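Local structure of D7 protein (Anopheles stephensi, 3NHI) at residues S228-C233 / Y239-C244; Q169-N174 / P184-A189; F260-S265 / N291-F296. The protein binds and sequesters cysteinyl leukotrienes and thromboxane A2 analogues, modulating the blood feeding of female mosquitoes on vertebrates. All coordinates share one frame; numbering follows the deposited sequence. Where two conformers were deposited one is given.

How the interactions relate
The three contacts follow one another along the chain without overlapping: interaction 2 closes before interaction 1 opens, and interaction 3 comes last. Interactions 1 and 2, whose centres lie about 20 Å apart, belong to the same odorant-binding-protein-like region and touch where Y239 of helix 238-246 packs on L186 and K187 of helix 184-196. Interactions 2 and 3 are closer, about 15 Å between centres, with W172 lying near T293. Interactions 1 and 3 do not touch, though helices 238-246 and 251-266 are consecutive. A disulfide, a tryptophan packed on a helix and a hydrogen-bonded buried glutamate thus tie turn, loop and tail to helices 238-246, 184-196 and 251-266; interactions 1 and 2 lie away from the known ligand-binding residues.

Interaction 1 (S228-C233 / Y239-C244); sequences SVLASC and YDYYVC
A disulfide, C233 to C244, joins the turn that ends helix 223-231 to helix 238-246, and aliphatic and aromatic side chains pack beside it within the PBP/GOBP family region. The SG atoms of C233 and C244 lie 2.0 Å apart with a chi3 of 85°, close to the relaxed right angle of a disulfide. C233 turns its sulfur anti to its own backbone N (chi1 -163°), which carries SG across to the second helix, where it comes within 3.1 Å of D240 O. The same sulfur makes an oblique sulfur-aromatic contact with the ring of Y241, 4.9 Å from its centroid. That ring is also met at CD2 by L230 CD2, 3.9 Å away, the two side chains crossing at about a right angle, while L230 O lies in the ring plane at its edge. Next to the bridge, V229 CG1 rests 3.5 Å from C244 O, and V229 and L230 also touch L245, the next residue of helix 238-246. Crosslinking of helices by disulfides is a hallmark of odorant-binding proteins, and this bond closes a short loop between consecutive helices. Farther out, L230 packs on V207 and I210 of helix 207-216, and Y241 on F194 of helix 184-196.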
loop_
_atom_site.group_PDB
_atom_site.type_symbol
_atom_site.label_atom_id
_atom_site.label_comp_id
_atom_site.label_asym_id
_atom_site.label_seq_id
_atom_site.Cartn_x
_atom_site.Cartn_y
_atom_site.Cartn_z
ATOM N N SER A 228 -17.985 -6.754 14.628
ATOM C CA SER A 228 -19.287 -7.428 14.666
ATOM C C SER A 228 -20.006 -7.393 13.314
ATOM O O SER A 228 -20.574 -8.386 12.867
ATOM C CB SER A 228 -20.179 -6.792 15.739
ATOM O OG SER A 228 -21.491 -7.325 15.699
ATOM N N VAL A 229 -20.006 -6.231 12.667
ATOM C CA VAL A 229 -20.677 -6.080 11.376
ATOM C C VAL A 229 -20.016 -6.964 10.312
ATOM O O VAL A 229 -20.702 -7.630 9.528
ATOM C CB VAL A 229 -20.727 -4.596 10.948
ATOM C CG1 VAL A 229 -21.141 -4.455 9.499
ATOM C CG2 VAL A 229 -21.681 -3.820 11.853
ATOM N N LEU A 230 -18.687 -6.995 10.299
ATOM C CA LEU A 230 -17.983 -7.857 9.356
ATOM C C LEU A 230 -18.205 -9.336 9.676
ATOM O O LEU A 230 -18.436 -10.154 8.774
ATOM C CB LEU A 230 -16.491 -7.527 9.336
ATOM C CG LEU A 230 -16.128 -6.140 8.790
ATOM C CD1 LEU A 230 -14.670 -5.812 9.075
ATOM C CD2 LEU A 230 -16.433 -6.021 7.292
ATOM N N ALA A 231 -18.192 -9.670 10.969
ATOM C CA ALA A 231 -18.301 -11.055 11.404
ATOM C C ALA A 231 -19.650 -11.664 11.054
ATOM O O ALA A 231 -19.729 -12.849 10.711
ATOM C CB ALA A 231 -18.052 -11.155 12.895
ATOM N N SER A 232 -20.694 -10.841 11.146
ATOM C CA SER A 232 -22.061 -11.312 10.920
ATOM C C SER A 232 -22.475 -11.201 9.450
ATOM O O SER A 232 -23.581 -11.590 9.081
ATOM C CB SER A 232 -23.055 -10.567 11.821
ATOM O OG SER A 232 -23.101 -9.190 11.513
ATOM N N CYS A 233 -21.587 -10.682 8.611
ATOM C CA CYS A 233 -21.872 -10.532 7.196
ATOM C C CYS A 233 -21.888 -11.893 6.518
ATOM O O CYS A 233 -20.897 -12.620 6.562
ATOM C CB CYS A 233 -20.810 -9.634 6.552
ATOM S SG CYS A 233 -21.277 -8.955 4.944
ATOM N N TYR A 239 -17.940 -7.028 -2.189
ATOM C CA TYR A 239 -19.250 -6.382 -2.253
ATOM C C TYR A 239 -20.151 -6.735 -1.080
ATOM O O TYR A 239 -20.868 -5.868 -0.577
ATOM C CB TYR A 239 -19.955 -6.681 -3.580
ATOM C CG TYR A 239 -21.240 -5.906 -3.721
ATOM C CD1 TYR A 239 -21.218 -4.521 -3.931
ATOM C CD2 TYR A 239 -22.473 -6.539 -3.597
ATOM C CE1 TYR A 239 -22.394 -3.789 -4.050
ATOM C CE2 TYR A 239 -23.651 -5.822 -3.721
ATOM C CZ TYR A 239 -23.605 -4.445 -3.939
ATOM O OH TYR A 239 -24.772 -3.726 -4.042
ATOM N N ASP A 240 -20.087 -7.985 -0.623
ATOM C CA ASP A 240 -20.875 -8.400 0.543
ATOM C C ASP A 240 -20.518 -7.603 1.788
ATOM O O ASP A 240 -21.409 -7.103 2.486
ATOM C CB ASP A 240 -20.733 -9.896 0.802
ATOM C CG ASP A 240 -21.162 -10.734 -0.384
ATOM O OD1 ASP A 240 -22.204 -10.414 -1.000
ATOM O OD2 ASP A 240 -20.463 -11.716 -0.689
ATOM N N TYR A 241 -19.217 -7.453 2.053
ATOM C CA TYR A 241 -18.763 -6.685 3.216
ATOM C C TYR A 241 -19.123 -5.213 3.105
ATOM O O TYR A 241 -19.554 -4.598 4.070
ATOM C CB TYR A 241 -17.256 -6.857 3.435
ATOM C CG TYR A 241 -16.863 -8.281 3.747
ATOM C CD1 TYR A 241 -16.043 -8.993 2.879
ATOM C CD2 TYR A 241 -17.344 -8.920 4.883
ATOM C CE1 TYR A 241 -15.699 -10.313 3.143
ATOM C CE2 TYR A 241 -16.992 -10.232 5.169
ATOM C CZ TYR A 241 -16.162 -10.921 4.297
ATOM O OH TYR A 241 -15.819 -12.233 4.552
ATOM N N TYR A 242 -18.967 -4.667 1.905
ATOM C CA TYR A 242 -19.354 -3.298 1.620
ATOM C C TYR A 242 -20.846 -3.061 1.930
ATOM O O TYR A 242 -21.185 -2.095 2.615
ATOM C CB TYR A 242 -19.024 -3.019 0.155
ATOM C CG TYR A 242 -19.427 -1.675 -0.396
ATOM C CD1 TYR A 242 -18.800 -0.496 0.012
ATOM C CD2 TYR A 242 -20.424 -1.587 -1.362
ATOM C CE1 TYR A 242 -19.170 0.730 -0.518
ATOM C CE2 TYR A 242 -20.787 -0.365 -1.905
ATOM C CZ TYR A 242 -20.160 0.787 -1.481
ATOM O OH TYR A 242 -20.524 2.011 -2.005
ATOM N N VAL A 243 -21.710 -3.950 1.435
ATOM C CA VAL A 243 -23.150 -3.887 1.715
ATOM C C VAL A 243 -23.418 -3.982 3.217
ATOM O O VAL A 243 -24.211 -3.205 3.770
ATOM C CB VAL A 243 -23.928 -4.988 0.954
ATOM C CG1 VAL A 243 -25.351 -5.124 1.499
ATOM C CG2 VAL A 243 -23.976 -4.684 -0.526
ATOM N N CYS A 244 -22.740 -4.909 3.890
ATOM C CA CYS A 244 -22.939 -5.042 5.334
ATOM C C CYS A 244 -22.591 -3.759 6.091
ATOM O O CYS A 244 -23.321 -3.356 6.992
ATOM C CB CYS A 244 -22.155 -6.221 5.898
ATOM S SG CYS A 244 -22.880 -7.786 5.386
#

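Interaction 2 (Q169-N174 / P184-A189); sequences QSEWKN and PELKDA
E171 and E185, two acidic side chains that might be expected to keep apart, are joined through one water, which donates a hydrogen bond to OE1 of each. The water lies 2.8 Å from E171 OE1 and 3.1 Å from E185 OE1, so its two hydrogens face the two carboxylates and probably ease the repulsion between them. E171 OE1 is also hydrogen-bonded to S183 OG and E171 OE2 to T181 OG1, so both oxygens of this carboxylate are held by hydroxyls from the residues leading into helix 184-196. The stem of E171, extended beyond CG, crosses L186 at about a right angle and leaves OE2 3.7 Å from L186 CD2. Deeper in, the six-membered ring of W172 meets the helix obliquely: CZ2 is 3.6 Å from L186 CD1, and CH2 is 4.1 Å from A189 CB. The indole also meets the ring of W164, their planes at about 55°. L186 sets its CG anti to the backbone N (chi1 -177°), so that CD1 meets the indole and CD2 lies against the E171 carboxylate. The loop keeps its shape through a type I beta turn from S170 to K173, with an ST turn in which W172 N donates to S170 OG; the same S170 hydroxyl is hydrogen-bonded to E160 OE2. A tryptophan inserted from a turned loop against helix 184-196 thus forms part of the hydrophobic core of this all-helical PBP/GOBP region.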
loop_
_atom_site.group_PDB
_atom_site.type_symbol
_atom_site.label_atom_id
_atom_site.label_comp_id
_atom_site.label_asym_id
_atom_site.label_seq_id
_atom_site.Cartn_x
_atom_site.Cartn_y
_atom_site.Cartn_z
ATOM N N GLN A 169 -23.406 3.498 -18.669
ATOM C CA GLN A 169 -22.920 4.646 -17.918
ATOM C C GLN A 169 -22.503 4.216 -16.512
ATOM O O GLN A 169 -23.169 3.386 -15.880
ATOM C CB GLN A 169 -24.032 5.693 -17.836
ATOM C CG GLN A 169 -23.615 7.062 -17.343
ATOM C CD GLN A 169 -24.751 8.068 -17.415
ATOM O OE1 GLN A 169 -24.681 9.043 -18.165
ATOM N NE2 GLN A 169 -25.814 7.825 -16.646
ATOM N N SER A 170 -21.394 4.770 -16.032
ATOM C CA SER A 170 -20.981 4.537 -14.654
ATOM C C SER A 170 -22.051 4.987 -13.667
ATOM O O SER A 170 -22.684 6.035 -13.838
ATOM C CB SER A 170 -19.672 5.256 -14.347
ATOM O OG SER A 170 -19.378 5.159 -12.964
ATOM N N GLU A 171 -22.233 4.185 -12.623
ATOM C CA GLU A 171 -23.133 4.539 -11.529
ATOM C C GLU A 171 -22.606 5.747 -10.762
ATOM O O GLU A 171 -23.336 6.373 -10.005
ATOM C CB GLU A 171 -23.335 3.347 -10.593
ATOM C CG GLU A 171 -24.116 2.218 -11.255
ATOM C CD GLU A 171 -24.242 0.971 -10.404
ATOM O OE1 GLU A 171 -24.600 -0.070 -10.983
ATOM O OE2 GLU A 171 -24.005 1.024 -9.175
ATOM N N TRP A 172 -21.328 6.065 -10.969
ATOM C CA TRP A 172 -20.672 7.153 -10.267
ATOM C C TRP A 172 -20.367 8.340 -11.187
ATOM O O TRP A 172 -19.561 9.210 -10.840
ATOM C CB TRP A 172 -19.387 6.641 -9.604
ATOM C CG TRP A 172 -19.586 5.498 -8.636
ATOM C CD1 TRP A 172 -20.755 5.110 -8.036
ATOM C CD2 TRP A 172 -18.566 4.630 -8.129
ATOM N NE1 TRP A 172 -20.525 4.031 -7.204
ATOM C CE2 TRP A 172 -19.190 3.721 -7.244
ATOM C CE3 TRP A 172 -17.183 4.525 -8.343
ATOM C CZ2 TRP A 172 -18.472 2.723 -6.568
ATOM C CZ3 TRP A 172 -16.480 3.534 -7.679
ATOM C CH2 TRP A 172 -17.123 2.651 -6.801
ATOM N N LYS A 173 -21.049 8.386 -12.330
ATOM C CA LYS A 173 -20.844 9.437 -13.338
ATOM C C LYS A 173 -20.914 10.872 -12.808
ATOM O O LYS A 173 -20.102 11.718 -13.195
ATOM C CB LYS A 173 -21.816 9.261 -14.518
ATOM C CG LYS A 173 -21.654 10.287 -15.650
ATOM C CD LYS A 173 -20.351 10.082 -16.421
ATOM C CE LYS A 173 -20.273 10.981 -17.650
ATOM N NZ LYS A 173 -21.102 10.466 -18.781
ATOM N N ASN A 174 -21.879 11.146 -11.939
ATOM C CA ASN A 174 -21.997 12.475 -11.325
ATOM C C ASN A 174 -21.187 12.628 -10.023
ATOM O O ASN A 174 -21.248 13.670 -9.365
ATOM C CB ASN A 174 -23.473 12.821 -11.100
ATOM C CG ASN A 174 -24.253 12.971 -12.407
ATOM O OD1 ASN A 174 -23.714 13.407 -13.427
ATOM N ND2 ASN A 174 -25.533 12.615 -12.372
ATOM N N PRO A 184 -23.210 -6.090 -11.665
ATOM C CA PRO A 184 -21.907 -6.742 -11.828
ATOM C C PRO A 184 -20.771 -5.726 -11.847
ATOM O O PRO A 184 -19.686 -6.012 -11.343
ATOM C CB PRO A 184 -22.018 -7.452 -13.182
ATOM C CG PRO A 184 -23.266 -6.925 -13.820
ATOM C CD PRO A 184 -24.162 -6.458 -12.731
ATOM N N GLU A 185 -21.033 -4.537 -12.377
ATOM C CA GLU A 185 -20.009 -3.498 -12.440
ATOM C C GLU A 185 -19.668 -2.962 -11.049
ATOM O O GLU A 185 -18.496 -2.757 -10.720
ATOM C CB GLU A 185 -20.445 -2.355 -13.365
ATOM C CG GLU A 185 -20.626 -2.735 -14.850
ATOM C CD GLU A 185 -22.008 -3.277 -15.172
ATOM O OE1 GLU A 185 -22.873 -3.368 -14.273
ATOM O OE2 GLU A 185 -22.214 -3.615 -16.352
ATOM N N LEU A 186 -20.682 -2.724 -10.230
ATOM C CA LEU A 186 -20.438 -2.254 -8.870
ATOM C C LEU A 186 -19.683 -3.303 -8.056
ATOM O O LEU A 186 -18.746 -2.970 -7.318
ATOM C CB LEU A 186 -21.746 -1.851 -8.179
ATOM C CG LEU A 186 -21.609 -1.275 -6.764
ATOM C CD1 LEU A 186 -20.750 -0.008 -6.731
ATOM C CD2 LEU A 186 -22.991 -0.984 -6.220
ATOM N N LYS A 187 -20.070 -4.567 -8.193
ATOM C CA LYS A 187 -19.369 -5.631 -7.490
ATOM C C LYS A 187 -17.899 -5.679 -7.905
ATOM O O LYS A 187 -17.017 -5.839 -7.054
ATOM C CB LYS A 187 -20.040 -6.990 -7.716
ATOM C CG LYS A 187 -21.448 -7.052 -7.139
ATOM C CD LYS A 187 -22.089 -8.408 -7.383
ATOM C CE LYS A 187 -23.460 -8.487 -6.740
ATOM N NZ LYS A 187 -24.211 -9.686 -7.227
ATOM N N ASP A 188 -17.635 -5.529 -9.200
ATOM C CA ASP A 188 -16.268 -5.517 -9.691
ATOM C C ASP A 188 -15.482 -4.325 -9.144
ATOM O O ASP A 188 -14.357 -4.488 -8.641
ATOM C CB ASP A 188 -16.224 -5.518 -11.216
ATOM C CG ASP A 188 -14.810 -5.587 -11.735
ATOM O OD1 ASP A 188 -14.200 -6.680 -11.655
ATOM O OD2 ASP A 188 -14.285 -4.552 -12.182
ATOM N N ALA A 189 -16.063 -3.128 -9.246
ATOM C CA ALA A 189 -15.416 -1.935 -8.725
ATOM C C ALA A 189 -15.053 -2.102 -7.251
ATOM O O ALA A 189 -13.927 -1.786 -6.845
ATOM C CB ALA A 189 -16.300 -0.709 -8.924
HETATM O O HOH W 1 -23.932 -0.515 -13.667
#

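Interaction 3 (F260-S265 / N291-F296); sequences FHELRS and NTTVHF
E262, on helix 251-266, uses one carboxylate oxygen to grip T293 twice, tying the C-terminal tail, shaped by an ST turn at T292, to the helical core of this D7 protein of the odorant-binding (PBP/GOBP) family. T293 N and T293 OG1 both donate to E262 OE2, each at 2.8 Å; the backbone bond is fairly straight, with an N-H...O angle of 160°. Both donors use the syn side of OE2 and sit a little over 20° out of the carboxylate plane. The side chain of E262 reaches them by running straight out from the helix, with CG anti to the backbone N and the chain extended beyond it. T292 CB lies alongside, 3.4 Å from E262 OE2, as the tail passes the end of the acid.

Two further residues complete the first shell of this buried carboxylate. R176 NH2 forms a salt bridge to E262 OE1, and R176 NE donates to T293 OG1, so one guanidinium spans both partners; S154 OG is hydrogen-bonded to E262 OE2, giving that oxygen three partners. This concentration of polar groups, together with the arginine, would be expected to favour the charged form of the acid. Outward from there, T293 packs on H156, A157 and E160 of helix 155-163, whereas E262 touches M287 of helix 280-288, after which the tail begins.

In the ST turn, T292 OG1 takes a hydrogen bond from the backbone two residues on and is also hydrogen-bonded to M287 O. Its chi1 of 70° places that hydroxyl between its own N and carbonyl carbon, leaving OG1 3.3 Å from V294 N.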
loop_
_atom_site.group_PDB
_atom_site.type_symbol
_atom_site.label_atom_id
_atom_site.label_comp_id
_atom_site.label_asym_id
_atom_site.label_seq_id
_atom_site.Cartn_x
_atom_site.Cartn_y
_atom_site.Cartn_z
ATOM N N PHE A 260 -12.121 8.940 3.334
ATOM C CA PHE A 260 -10.769 9.365 3.732
ATOM C C PHE A 260 -9.729 8.452 3.088
ATOM O O PHE A 260 -8.703 8.930 2.596
ATOM C CB PHE A 260 -10.628 9.394 5.256
ATOM C CG PHE A 260 -9.325 9.977 5.748
ATOM C CD1 PHE A 260 -8.752 11.093 5.135
ATOM C CD2 PHE A 260 -8.707 9.438 6.858
ATOM C CE1 PHE A 260 -7.560 11.652 5.620
ATOM C CE2 PHE A 260 -7.520 9.985 7.356
ATOM C CZ PHE A 260 -6.950 11.099 6.739
ATOM N N HIS A 261 -10.004 7.144 3.062
ATOM C CA HIS A 261 -9.075 6.247 2.388
ATOM C C HIS A 261 -9.049 6.493 0.877
ATOM O O HIS A 261 -7.988 6.363 0.256
ATOM C CB HIS A 261 -9.319 4.777 2.727
ATOM C CG HIS A 261 -8.091 3.920 2.601
ATOM N ND1 HIS A 261 -7.985 2.696 3.224
ATOM C CD2 HIS A 261 -6.912 4.114 1.956
ATOM C CE1 HIS A 261 -6.808 2.159 2.946
ATOM N NE2 HIS A 261 -6.135 3.000 2.182
ATOM N N GLU A 262 -10.171 6.893 0.279
ATOM C CA GLU A 262 -10.087 7.287 -1.131
ATOM C C GLU A 262 -9.020 8.373 -1.340
ATOM O O GLU A 262 -8.140 8.237 -2.203
ATOM C CB GLU A 262 -11.422 7.739 -1.726
ATOM C CG GLU A 262 -11.190 8.057 -3.197
ATOM C CD GLU A 262 -12.403 8.466 -3.997
ATOM O OE1 GLU A 262 -13.496 8.667 -3.425
ATOM O OE2 GLU A 262 -12.238 8.611 -5.226
ATOM N N LEU A 263 -9.086 9.426 -0.527
ATOM C CA LEU A 263 -8.089 10.484 -0.596
ATOM C C LEU A 263 -6.672 9.956 -0.409
ATOM O O LEU A 263 -5.777 10.252 -1.204
ATOM C CB LEU A 263 -8.393 11.564 0.447
ATOM C CG LEU A 263 -7.345 12.663 0.623
ATOM C CD1 LEU A 263 -7.029 13.395 -0.698
ATOM C CD2 LEU A 263 -7.840 13.616 1.680
ATOM N N ARG A 264 -6.480 9.167 0.641
ATOM C CA ARG A 264 -5.168 8.618 0.952
ATOM C C ARG A 264 -4.664 7.688 -0.150
ATOM O O ARG A 264 -3.454 7.593 -0.377
ATOM C CB ARG A 264 -5.207 7.904 2.304
ATOM C CG ARG A 264 -5.381 8.886 3.452
ATOM C CD ARG A 264 -5.222 8.264 4.813
ATOM N NE ARG A 264 -6.327 7.388 5.164
ATOM C CZ ARG A 264 -6.275 6.053 5.216
ATOM N NH1 ARG A 264 -5.180 5.373 4.914
ATOM N NH2 ARG A 264 -7.356 5.387 5.564
ATOM N N SER A 265 -5.582 7.015 -0.844
ATOM C CA SER A 265 -5.196 6.100 -1.913
ATOM C C SER A 265 -4.780 6.851 -3.169
ATOM O O SER A 265 -4.136 6.263 -4.037
ATOM C CB SER A 265 -6.322 5.107 -2.229
ATOM O OG SER A 265 -7.331 5.669 -3.063
ATOM N N ASN A 291 -7.222 13.042 -8.990
ATOM C CA ASN A 291 -8.039 12.231 -9.877
ATOM C C ASN A 291 -8.845 11.232 -9.043
ATOM O O ASN A 291 -8.436 10.091 -8.826
ATOM C CB ASN A 291 -7.157 11.546 -10.928
ATOM C CG ASN A 291 -7.949 10.683 -11.905
ATOM O OD1 ASN A 291 -9.172 10.737 -11.967
ATOM N ND2 ASN A 291 -7.231 9.873 -12.672
ATOM N N THR A 292 -10.000 11.692 -8.573
ATOM C CA THR A 292 -10.837 10.926 -7.647
ATOM C C THR A 292 -12.280 10.863 -8.145
ATOM O O THR A 292 -12.614 11.395 -9.210
ATOM C CB THR A 292 -10.864 11.555 -6.241
ATOM O OG1 THR A 292 -11.598 12.784 -6.306
ATOM C CG2 THR A 292 -9.466 11.813 -5.726
ATOM N N THR A 293 -13.140 10.228 -7.353
ATOM C CA THR A 293 -14.545 10.061 -7.705
ATOM C C THR A 293 -15.436 11.076 -6.990
ATOM O O THR A 293 -16.645 10.894 -6.908
ATOM C CB THR A 293 -15.044 8.627 -7.408
ATOM O OG1 THR A 293 -14.912 8.343 -6.011
ATOM C CG2 THR A 293 -14.278 7.595 -8.220
ATOM N N VAL A 294 -14.829 12.156 -6.510
ATOM C CA VAL A 294 -15.539 13.201 -5.758
ATOM C C VAL A 294 -16.546 13.966 -6.628
ATOM O O VAL A 294 -16.394 14.042 -7.850
ATOM C CB VAL A 294 -14.522 14.172 -5.075
ATOM C CG1 VAL A 294 -13.906 15.142 -6.084
ATOM C CG2 VAL A 294 -15.166 14.926 -3.902
ATOM N N HIS A 295 -17.571 14.512 -5.975
ATOM C CA HIS A 295 -18.550 15.391 -6.613
ATOM C C HIS A 295 -17.993 16.802 -6.769
ATOM O O HIS A 295 -17.468 17.385 -5.816
ATOM C CB HIS A 295 -19.837 15.459 -5.790
ATOM C CG HIS A 295 -20.615 14.181 -5.769
ATOM N ND1 HIS A 295 -20.221 13.081 -5.038
ATOM C CD2 HIS A 295 -21.778 13.836 -6.374
ATOM C CE1 HIS A 295 -21.104 12.112 -5.198
ATOM N NE2 HIS A 295 -22.056 12.543 -6.008
ATOM N N PHE A 296 -18.122 17.340 -7.977
ATOM C CA PHE A 296 -17.702 18.710 -8.275
ATOM C C PHE A 296 -18.893 19.655 -8.402
ATOM O O PHE A 296 -20.052 19.225 -8.376
ATOM C CB PHE A 296 -16.870 18.738 -9.557
ATOM C CG PHE A 296 -15.516 18.108 -9.416
ATOM C CD1 PHE A 296 -15.309 16.773 -9.756
ATOM C CD2 PHE A 296 -14.438 18.852 -8.945
ATOM C CE1 PHE A 296 -14.051 16.191 -9.633
ATOM C CE2 PHE A 296 -13.178 18.275 -8.813
ATOM C CZ PHE A 296 -12.981 16.948 -9.155
#